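Local structure of NOVW (Streptomyces niveus, 2C0Z) at residues N58-V63 with A137-L142; K81-V86 with T110-V115; R87-D92 with C131-E136. The protein catalyses the 3-epimerisation of a dTDP-4-keto-6-deoxy sugar, a step in making the deoxysugar of the aminocoumarin antibiotic novobiocin. One frame throughout, in Å; residues are numbered along the deposited sequence.

Interaction 1 of 3, residues N58-V63 with A137-L142; sequences NLSVSV and ATLCYL
N58-V63 and A137-L142 run antiparallel as neighbouring strands, their axes 4.6 Å apart at closest and their directions 161° apart. Three hydrogen-bonded pairs, N58 with Y141, S60 with L139 and S62 with A137, each close two N-H...O bonds. They alternate with the non-hydrogen-bonded pairs L59-C140 and V61-T138, where CA-H groups rest against carbonyl oxygens.

The alternation also sorts the side chains. On the face of N58, S60, L139 and Y141 the polar link is S60 OG to Y141 OH, 2.8 Å, a hydroxyl-to-hydroxyl hydrogen bond in which either could donate. S60 OG sits between its own backbone N and carbonyl carbon (chi1 67°) and meets the phenol at the edge of the ring, with Y141 CE1 3.4 Å from OG. Serine is short enough to fit beside the phenol's edge and still offer a hydroxyl. Farther down the same ring edge, Y141 CD1 lies 3.6 Å from N58 O and also touches N58 CB. A water bonded to S60 OG, S62 OG and A137 O extends this polar row.

The face of L59, V61, T138 and C140 is mostly apolar. L59 CD2 packs on C140 CB at 3.6 Å, and V61 lies alongside T138, both pointing the same way, with V61 CG2 3.8 Å from T138 OG1. Beta-branched V61 and T138 suit the extended backbone of a strand.

N58-V61 also pair with a strand of the second subunit, and N58 ND2 bonds to L36 O of that chain, while N58 OD1 takes a bond from Q56. The arrangement is that of a cupin sheet continued across a dimer: by similarity Y141 is the proton donor and N58 binds substrate, so S60 probably positions a catalytic phenol from the neighbouring strand.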
loop_
_atom_site.group_PDB
_atom_site.type_symbol
_atom_site.label_atom_id
_atom_site.label_comp_id
_atom_site.label_asym_id
_atom_site.label_seq_id
_atom_site.Cartn_x
_atom_site.Cartn_y
_atom_site.Cartn_z
ATOM N N ASN A 58 -4.886 -3.202 -3.508
ATOM C CA ASN A 58 -4.498 -4.435 -4.177
ATOM C C ASN A 58 -2.993 -4.548 -4.280
ATOM O O ASN A 58 -2.271 -3.546 -4.186
ATOM C CB ASN A 58 -5.062 -4.489 -5.601
ATOM C CG ASN A 58 -6.586 -4.621 -5.629
ATOM O OD1 ASN A 58 -7.277 -3.656 -5.770
ATOM N ND2 ASN A 58 -7.074 -5.832 -5.584
ATOM N N LEU A 59 -2.544 -5.785 -4.450
ATOM C CA LEU A 59 -1.150 -6.109 -4.774
ATOM C C LEU A 59 -1.141 -7.042 -5.958
ATOM O O LEU A 59 -2.007 -7.889 -6.105
ATOM C CB LEU A 59 -0.406 -6.718 -3.589
ATOM C CG LEU A 59 -0.112 -5.745 -2.452
ATOM C CD1 LEU A 59 -0.064 -6.444 -1.130
ATOM C CD2 LEU A 59 1.173 -5.036 -2.685
ATOM N N SER A 60 -0.168 -6.867 -6.844
ATOM C CA SER A 60 0.057 -7.848 -7.904
ATOM C C SER A 60 1.524 -8.190 -7.937
ATOM O O SER A 60 2.361 -7.333 -7.714
ATOM C CB SER A 60 -0.435 -7.326 -9.237
ATOM O OG SER A 60 0.316 -6.262 -9.688
ATOM N N VAL A 61 1.823 -9.453 -8.190
ATOM C CA VAL A 61 3.190 -9.932 -8.360
ATOM C C VAL A 61 3.250 -10.528 -9.749
ATOM O O VAL A 61 2.399 -11.320 -10.103
ATOM C CB VAL A 61 3.561 -11.017 -7.314
ATOM C CG1 VAL A 61 4.993 -11.450 -7.527
ATOM C CG2 VAL A 61 3.334 -10.498 -5.919
ATOM N N SER A 62 4.191 -10.088 -10.561
ATOM C CA SER A 62 4.279 -10.529 -11.949
ATOM C C SER A 62 5.690 -10.915 -12.279
ATOM O O SER A 62 6.615 -10.295 -11.820
ATOM C CB SER A 62 3.890 -9.394 -12.886
ATOM O OG SER A 62 2.632 -8.944 -12.559
ATOM N N VAL A 63 5.829 -11.927 -13.119
ATOM C CA VAL A 63 7.145 -12.300 -13.629
ATOM C C VAL A 63 7.613 -11.404 -14.791
ATOM O O VAL A 63 6.824 -10.805 -15.511
ATOM C CB VAL A 63 7.177 -13.805 -14.000
ATOM C CG1 VAL A 63 6.678 -14.658 -12.849
ATOM C CG2 VAL A 63 6.354 -14.085 -15.195
ATOM N N ALA A 137 8.110 -8.606 -10.063
ATOM C CA ALA A 137 7.826 -7.226 -9.600
ATOM C C ALA A 137 6.485 -7.171 -8.886
ATOM O O ALA A 137 5.537 -7.813 -9.309
ATOM C CB ALA A 137 7.805 -6.275 -10.774
ATOM N N THR A 138 6.405 -6.383 -7.816
ATOM C CA THR A 138 5.198 -6.263 -7.024
ATOM C C THR A 138 4.674 -4.830 -7.047
ATOM O O THR A 138 5.387 -3.902 -6.654
ATOM C CB THR A 138 5.528 -6.640 -5.559
ATOM O OG1 THR A 138 6.105 -7.963 -5.510
ATOM C CG2 THR A 138 4.254 -6.683 -4.712
ATOM N N LEU A 139 3.451 -4.658 -7.535
ATOM C CA LEU A 139 2.767 -3.378 -7.559
ATOM C C LEU A 139 1.744 -3.341 -6.439
ATOM O O LEU A 139 1.125 -4.357 -6.123
ATOM C CB LEU A 139 2.056 -3.154 -8.891
ATOM C CG LEU A 139 2.972 -2.998 -10.069
ATOM C CD1 LEU A 139 2.108 -2.679 -11.273
ATOM C CD2 LEU A 139 3.972 -1.918 -9.806
ATOM N N CYS A 140 1.602 -2.171 -5.815
ATOM C CA CYS A 140 0.568 -1.903 -4.847
ATOM C C CYS A 140 -0.313 -0.792 -5.395
ATOM O O CYS A 140 0.205 0.213 -5.919
ATOM C CB CYS A 140 1.197 -1.492 -3.521
ATOM S SG CYS A 140 0.015 -1.222 -2.202
ATOM N N TYR A 141 -1.624 -0.965 -5.320
ATOM C CA TYR A 141 -2.578 -0.050 -5.929
ATOM C C TYR A 141 -3.576 0.357 -4.865
ATOM O O TYR A 141 -4.076 -0.501 -4.131
ATOM C CB TYR A 141 -3.432 -0.743 -7.047
ATOM C CG TYR A 141 -2.768 -1.607 -8.079
ATOM C CD1 TYR A 141 -2.247 -2.838 -7.737
ATOM C CD2 TYR A 141 -2.742 -1.228 -9.412
ATOM C CE1 TYR A 141 -1.682 -3.678 -8.684
ATOM C CE2 TYR A 141 -2.177 -2.060 -10.380
ATOM C CZ TYR A 141 -1.646 -3.277 -10.002
ATOM O OH TYR A 141 -1.064 -4.130 -10.932
ATOM N N LEU A 142 -3.866 1.643 -4.779
ATOM C CA LEU A 142 -5.004 2.153 -4.026
ATOM C C LEU A 142 -6.030 2.672 -5.028
ATOM O O LEU A 142 -5.675 3.441 -5.941
ATOM C CB LEU A 142 -4.578 3.254 -3.081
ATOM C CG LEU A 142 -3.317 2.990 -2.247
ATOM C CD1 LEU A 142 -2.991 4.202 -1.378
ATOM C CD2 LEU A 142 -3.475 1.763 -1.389
HETATM O O HOH W 1 -6.913 -1.220 -5.460
HETATM O O HOH W 2 3.018 -6.985 -10.640
#

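Interaction 2 of 3, residues K81-V86 with T110-V115; sequences KYVTCV and TRLDDV. With EDO (1,2-ethanediol), chain D.
C85 SG stands anti to the backbone N (chi1 174°), and L112 CG anti to its carbonyl carbon (chi1 -63°). These torsions place the sulfur and the leucine branch; the backbones themselves bring C85 CB to 3.9 Å from L112 CB. C85 CB comes closer still to the main chain, 3.2 Å from L112 O, and C85 SG lies 3.6 Å from the same L112 O. A small cysteine suits a place where the chains come this near. L112 reaches past it, its CD1 3.9 Å from V83 O.

The strands belong to the two different sheets of the cupin barrel, and their axes run at 63°, so side chains and water join them here in place of direct backbone pairing. A water accepts from C85 N, 2.9 Å away, and can donate to D113 O. Beyond it the chain leaves the second sheet through an Asx turn, in which D113 OD1 takes V115 N from above the carboxylate plane; D113 OD2 forms a salt bridge with R111 NE at 2.9 Å. D114 CB rests near V86 O, while its carboxylate binds G88 N and R87 of the second subunit. D114 O accepts a bond of 2.8 Å from O2 of 1,2-ethanediol, probably from the crystallisation liquor.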
loop_
_atom_site.group_PDB
_atom_site.type_symbol
_atom_site.label_atom_id
_atom_site.label_comp_id
_atom_site.label_asym_id
_atom_site.label_seq_id
_atom_site.Cartn_x
_atom_site.Cartn_y
_atom_site.Cartn_z
ATOM N N LYS A 81 -6.887 5.539 -9.630
ATOM C CA LYS A 81 -5.920 4.584 -9.082
ATOM C C LYS A 81 -4.636 5.303 -8.718
ATOM O O LYS A 81 -4.207 6.218 -9.412
ATOM C CB LYS A 81 -5.561 3.496 -10.118
ATOM C CG LYS A 81 -6.585 2.450 -10.357
ATOM C CD LYS A 81 -5.980 1.363 -11.298
ATOM C CE LYS A 81 -6.334 -0.017 -10.816
ATOM N NZ LYS A 81 -7.741 -0.087 -10.335
ATOM N N TYR A 82 -3.999 4.827 -7.660
ATOM C CA TYR A 82 -2.738 5.358 -7.157
ATOM C C TYR A 82 -1.823 4.169 -7.016
ATOM O O TYR A 82 -2.036 3.309 -6.166
ATOM C CB TYR A 82 -3.035 6.066 -5.834
ATOM C CG TYR A 82 -1.982 6.993 -5.275
ATOM C CD1 TYR A 82 -0.928 6.489 -4.549
ATOM C CD2 TYR A 82 -2.055 8.366 -5.461
ATOM C CE1 TYR A 82 0.043 7.327 -4.007
ATOM C CE2 TYR A 82 -1.113 9.210 -4.928
ATOM C CZ TYR A 82 -0.056 8.685 -4.181
ATOM O OH TYR A 82 0.848 9.551 -3.627
ATOM N N VAL A 83 -0.810 4.117 -7.870
ATOM C CA VAL A 83 -0.001 2.927 -8.080
ATOM C C VAL A 83 1.466 3.145 -7.759
ATOM O O VAL A 83 2.046 4.159 -8.138
ATOM C CB VAL A 83 -0.213 2.297 -9.473
ATOM C CG1 VAL A 83 0.267 3.198 -10.581
ATOM C CG2 VAL A 83 0.439 0.917 -9.561
ATOM N N THR A 84 2.081 2.146 -7.105
ATOM C CA THR A 84 3.509 2.172 -6.861
ATOM C C THR A 84 4.114 0.785 -6.926
ATOM O O THR A 84 3.407 -0.215 -6.793
ATOM C CB THR A 84 3.782 2.843 -5.493
ATOM O OG1 THR A 84 5.145 3.214 -5.401
ATOM C CG2 THR A 84 3.560 1.920 -4.315
ATOM N N CYS A 85 5.407 0.705 -7.186
ATOM C CA CYS A 85 6.093 -0.590 -7.180
ATOM C C CYS A 85 6.888 -0.736 -5.901
ATOM O O CYS A 85 7.757 0.079 -5.599
ATOM C CB CYS A 85 6.985 -0.725 -8.396
ATOM S SG CYS A 85 8.001 -2.228 -8.397
ATOM N N VAL A 86 6.514 -1.740 -5.119
ATOM C CA VAL A 86 7.093 -1.937 -3.774
ATOM C C VAL A 86 8.246 -2.940 -3.778
ATOM O O VAL A 86 8.975 -3.061 -2.790
ATOM C CB VAL A 86 6.057 -2.319 -2.737
ATOM C CG1 VAL A 86 5.026 -1.187 -2.532
ATOM C CG2 VAL A 86 5.386 -3.623 -3.072
ATOM N N THR A 110 6.307 5.353 -17.240
ATOM C CA THR A 110 7.064 5.788 -16.070
ATOM C C THR A 110 7.740 4.565 -15.468
ATOM O O THR A 110 7.118 3.521 -15.330
ATOM C CB THR A 110 6.090 6.369 -14.996
ATOM O OG1 THR A 110 5.335 7.474 -15.547
ATOM C CG2 THR A 110 6.825 6.974 -13.842
ATOM N N ARG A 111 9.006 4.691 -15.061
ATOM C CA ARG A 111 9.631 3.571 -14.347
ATOM C C ARG A 111 9.230 3.665 -12.876
ATOM O O ARG A 111 9.492 4.672 -12.200
ATOM C CB ARG A 111 11.144 3.587 -14.504
ATOM C CG ARG A 111 11.814 2.433 -13.815
ATOM C CD ARG A 111 13.314 2.575 -13.776
ATOM N NE ARG A 111 13.977 1.407 -13.216
ATOM C CZ ARG A 111 14.541 0.457 -13.944
ATOM N NH1 ARG A 111 14.453 0.504 -15.265
ATOM N NH2 ARG A 111 15.134 -0.577 -13.356
ATOM N N LEU A 112 8.511 2.644 -12.422
ATOM C CA LEU A 112 8.122 2.490 -11.021
ATOM C C LEU A 112 8.959 1.364 -10.463
ATOM O O LEU A 112 8.819 0.206 -10.894
ATOM C CB LEU A 112 6.621 2.192 -10.885
ATOM C CG LEU A 112 5.673 3.290 -11.383
ATOM C CD1 LEU A 112 4.222 2.888 -11.069
ATOM C CD2 LEU A 112 6.038 4.625 -10.766
ATOM N N ASP A 113 9.844 1.686 -9.526
ATOM C CA ASP A 113 10.688 0.651 -8.953
ATOM C C ASP A 113 10.850 0.845 -7.463
ATOM O O ASP A 113 10.331 1.807 -6.878
ATOM C CB ASP A 113 12.028 0.545 -9.704
ATOM C CG ASP A 113 12.893 1.780 -9.567
ATOM O OD1 ASP A 113 12.754 2.524 -8.596
ATOM O OD2 ASP A 113 13.779 2.077 -10.391
ATOM N N ASP A 114 11.576 -0.090 -6.881
ATOM C CA ASP A 114 11.834 -0.089 -5.454
ATOM C C ASP A 114 13.081 0.690 -5.030
ATOM O O ASP A 114 13.536 0.558 -3.888
ATOM C CB ASP A 114 11.868 -1.512 -4.918
ATOM C CG ASP A 114 13.008 -2.351 -5.458
ATOM O OD1 ASP A 114 13.884 -1.826 -6.178
ATOM O OD2 ASP A 114 13.076 -3.593 -5.174
ATOM N N VAL A 115 13.593 1.511 -5.938
ATOM C CA VAL A 115 14.707 2.386 -5.661
ATOM C C VAL A 115 14.219 3.818 -5.476
ATOM O O VAL A 115 14.352 4.398 -4.409
ATOM C CB VAL A 115 15.759 2.315 -6.797
ATOM C CG1 VAL A 115 16.898 3.288 -6.527
ATOM C CG2 VAL A 115 16.296 0.906 -6.879
HETATM C C1 EDO D . 16.039 0.368 -1.036
HETATM O O1 EDO D . 14.638 0.461 -0.752
HETATM C C2 EDO D . 16.371 0.278 -2.529
HETATM O O2 EDO D . 15.780 -0.896 -3.079
HETATM O O HOH W 3 7.535 2.583 -7.609
#

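Interaction 3 of 3, residues R87-D92 with C131-E136; sequences RGAVFD and CAISDE
A89-D92 and C131-A132 pair as antiparallel strands within R87-D92 and C131-E136, at F91-C131, a hydrogen-bonded pair whose two N-H...O bonds are both 2.9 Å, and at V90-A132, before the second segment turns away at I133. There A89 O takes I133 N at 2.9 Å and, more weakly, S134 N, so one carbonyl holds the start of the turn by two donors. S134 replaces a backbone acceptor with its hydroxyl: OG, set between its own N and carbonyl carbon (chi1 51°), accepts A89 N at 3.0 Å and donates to E136 O, which it meets from above the carbonyl plane. Glycine fits at 88, where a side chain would collide with S134 OG, with E136 O and with the carbonyl oxygen of R87.

I133 CD1 meets the backbone, 3.6 Å from V90 C and from F91 N, and I133 CB lies 4.2 Å from A89 CB, a methyl small enough to sit beside it. V90 CB lies 3.5 Å from C131 O. This is a strand pair of the smaller cupin sheet, ended by a turn in which S134 OG is bonded to A89 N and E136 O and which leads to the strand of Y141, while D92 at the other end bonds H128, a substrate-binding residue by similarity.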
loop_
_atom_site.group_PDB
_atom_site.type_symbol
_atom_site.label_atom_id
_atom_site.label_comp_id
_atom_site.label_asym_id
_atom_site.label_seq_id
_atom_site.Cartn_x
_atom_site.Cartn_y
_atom_site.Cartn_z
ATOM N N ARG A 87 8.413 -3.675 -4.868
ATOM C CA ARG A 87 9.524 -4.609 -5.020
ATOM C C ARG A 87 9.799 -4.794 -6.485
ATOM O O ARG A 87 8.877 -5.036 -7.264
ATOM C CB ARG A 87 9.175 -5.947 -4.388
ATOM C CG ARG A 87 10.224 -7.043 -4.497
ATOM C CD ARG A 87 9.575 -8.351 -4.113
ATOM N NE ARG A 87 10.458 -9.422 -3.751
ATOM C CZ ARG A 87 10.084 -10.498 -3.011
ATOM N NH1 ARG A 87 8.800 -10.678 -2.511
ATOM N NH2 ARG A 87 11.022 -11.405 -2.756
ATOM N N GLY A 88 11.048 -4.702 -6.868
ATOM C CA GLY A 88 11.406 -4.877 -8.248
ATOM C C GLY A 88 11.253 -3.601 -9.051
ATOM O O GLY A 88 11.450 -2.489 -8.545
ATOM N N ALA A 89 10.951 -3.778 -10.333
ATOM C CA ALA A 89 10.824 -2.657 -11.242
ATOM C C ALA A 89 9.820 -2.971 -12.334
ATOM O O ALA A 89 9.778 -4.083 -12.856
ATOM C CB ALA A 89 12.193 -2.299 -11.880
ATOM N N VAL A 90 9.027 -1.973 -12.691
ATOM C CA VAL A 90 8.075 -2.107 -13.800
ATOM C C VAL A 90 8.149 -0.890 -14.695
ATOM O O VAL A 90 8.539 0.201 -14.267
ATOM C CB VAL A 90 6.592 -2.321 -13.406
ATOM C CG1 VAL A 90 6.438 -3.470 -12.403
ATOM C CG2 VAL A 90 5.912 -1.031 -12.953
ATOM N N PHE A 91 7.825 -1.109 -15.968
ATOM C CA PHE A 91 7.542 -0.030 -16.875
ATOM C C PHE A 91 6.033 0.169 -16.811
ATOM O O PHE A 91 5.264 -0.674 -17.293
ATOM C CB PHE A 91 8.011 -0.418 -18.273
ATOM C CG PHE A 91 7.842 0.668 -19.308
ATOM C CD1 PHE A 91 8.615 1.817 -19.242
ATOM C CD2 PHE A 91 6.917 0.527 -20.351
ATOM C CE1 PHE A 91 8.493 2.829 -20.224
ATOM C CE2 PHE A 91 6.814 1.506 -21.354
ATOM C CZ PHE A 91 7.590 2.662 -21.268
ATOM N N ASP A 92 5.608 1.266 -16.208
ATOM C CA ASP A 92 4.195 1.543 -15.973
ATOM C C ASP A 92 3.662 2.478 -17.042
ATOM O O ASP A 92 4.278 3.494 -17.359
ATOM C CB ASP A 92 4.039 2.204 -14.603
ATOM C CG ASP A 92 2.611 2.312 -14.200
ATOM O OD1 ASP A 92 2.099 1.275 -13.705
ATOM O OD2 ASP A 92 1.930 3.346 -14.418
ATOM N N CYS A 131 4.619 -3.528 -17.598
ATOM C CA CYS A 131 5.496 -4.648 -17.934
ATOM C C CYS A 131 6.493 -4.802 -16.775
ATOM O O CYS A 131 7.181 -3.856 -16.461
ATOM C CB CYS A 131 6.272 -4.315 -19.201
ATOM S SG CYS A 131 7.308 -5.656 -19.757
ATOM N N ALA A 132 6.626 -5.987 -16.194
ATOM C CA ALA A 132 7.671 -6.261 -15.217
ATOM C C ALA A 132 9.044 -6.284 -15.889
ATOM O O ALA A 132 9.242 -7.023 -16.846
ATOM C CB ALA A 132 7.414 -7.580 -14.523
ATOM N N ILE A 133 9.970 -5.476 -15.379
ATOM C CA ILE A 133 11.341 -5.390 -15.863
ATOM C C ILE A 133 12.219 -6.353 -15.075
ATOM O O ILE A 133 13.094 -7.053 -15.640
ATOM C CB ILE A 133 11.879 -3.941 -15.680
ATOM C CG1 ILE A 133 11.147 -2.940 -16.560
ATOM C CG2 ILE A 133 13.384 -3.896 -15.927
ATOM C CD1 ILE A 133 11.417 -1.466 -16.113
ATOM N N SER A 134 11.993 -6.403 -13.769
ATOM C CA SER A 134 12.745 -7.300 -12.905
ATOM C C SER A 134 12.236 -8.697 -13.061
ATOM O O SER A 134 11.185 -8.940 -13.610
ATOM C CB SER A 134 12.657 -6.875 -11.443
ATOM O OG SER A 134 11.330 -6.659 -11.032
ATOM N N ASP A 135 12.996 -9.656 -12.573
ATOM C CA ASP A 135 12.609 -11.036 -12.760
ATOM C C ASP A 135 11.187 -11.241 -12.230
ATOM O O ASP A 135 10.380 -11.929 -12.854
ATOM C CB ASP A 135 13.613 -11.960 -12.064
ATOM C CG ASP A 135 14.940 -12.051 -12.825
ATOM O OD1 ASP A 135 14.985 -11.743 -14.052
ATOM O OD2 ASP A 135 15.986 -12.394 -12.251
ATOM N N GLU A 136 10.895 -10.647 -11.090
ATOM C CA GLU A 136 9.512 -10.521 -10.596
ATOM C C GLU A 136 9.346 -9.115 -10.073
ATOM O O GLU A 136 10.320 -8.540 -9.623
ATOM C CB GLU A 136 9.204 -11.498 -9.482
ATOM C CG GLU A 136 9.344 -12.972 -9.909
ATOM C CD GLU A 136 8.594 -13.965 -9.023
ATOM O OE1 GLU A 136 8.240 -13.617 -7.864
ATOM O OE2 GLU A 136 8.360 -15.122 -9.504
#

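In the fold
The three contacts lie within one cupin domain, with centres 9 to 10 Å apart. Interactions 2 and 3 fall inside the loop closed by interaction 1, and their own segments alternate along the chain. Strand 136-143 lies between 56-63 and 81-87 in the larger sheet, joining interactions 1 and 2 through backbone bonds of C140 N and L142 O to 81-86; 107-113, 89-96 and 126-132 are consecutive in the smaller sheet, joining interactions 2 and 3. The chain passes from one sheet to the other between V86 and A89, and back between A132 and E136. Interactions 1, 2 and 3 all touch the second subunit, which ties the barrel around Y141 and H128 to the dimer interface.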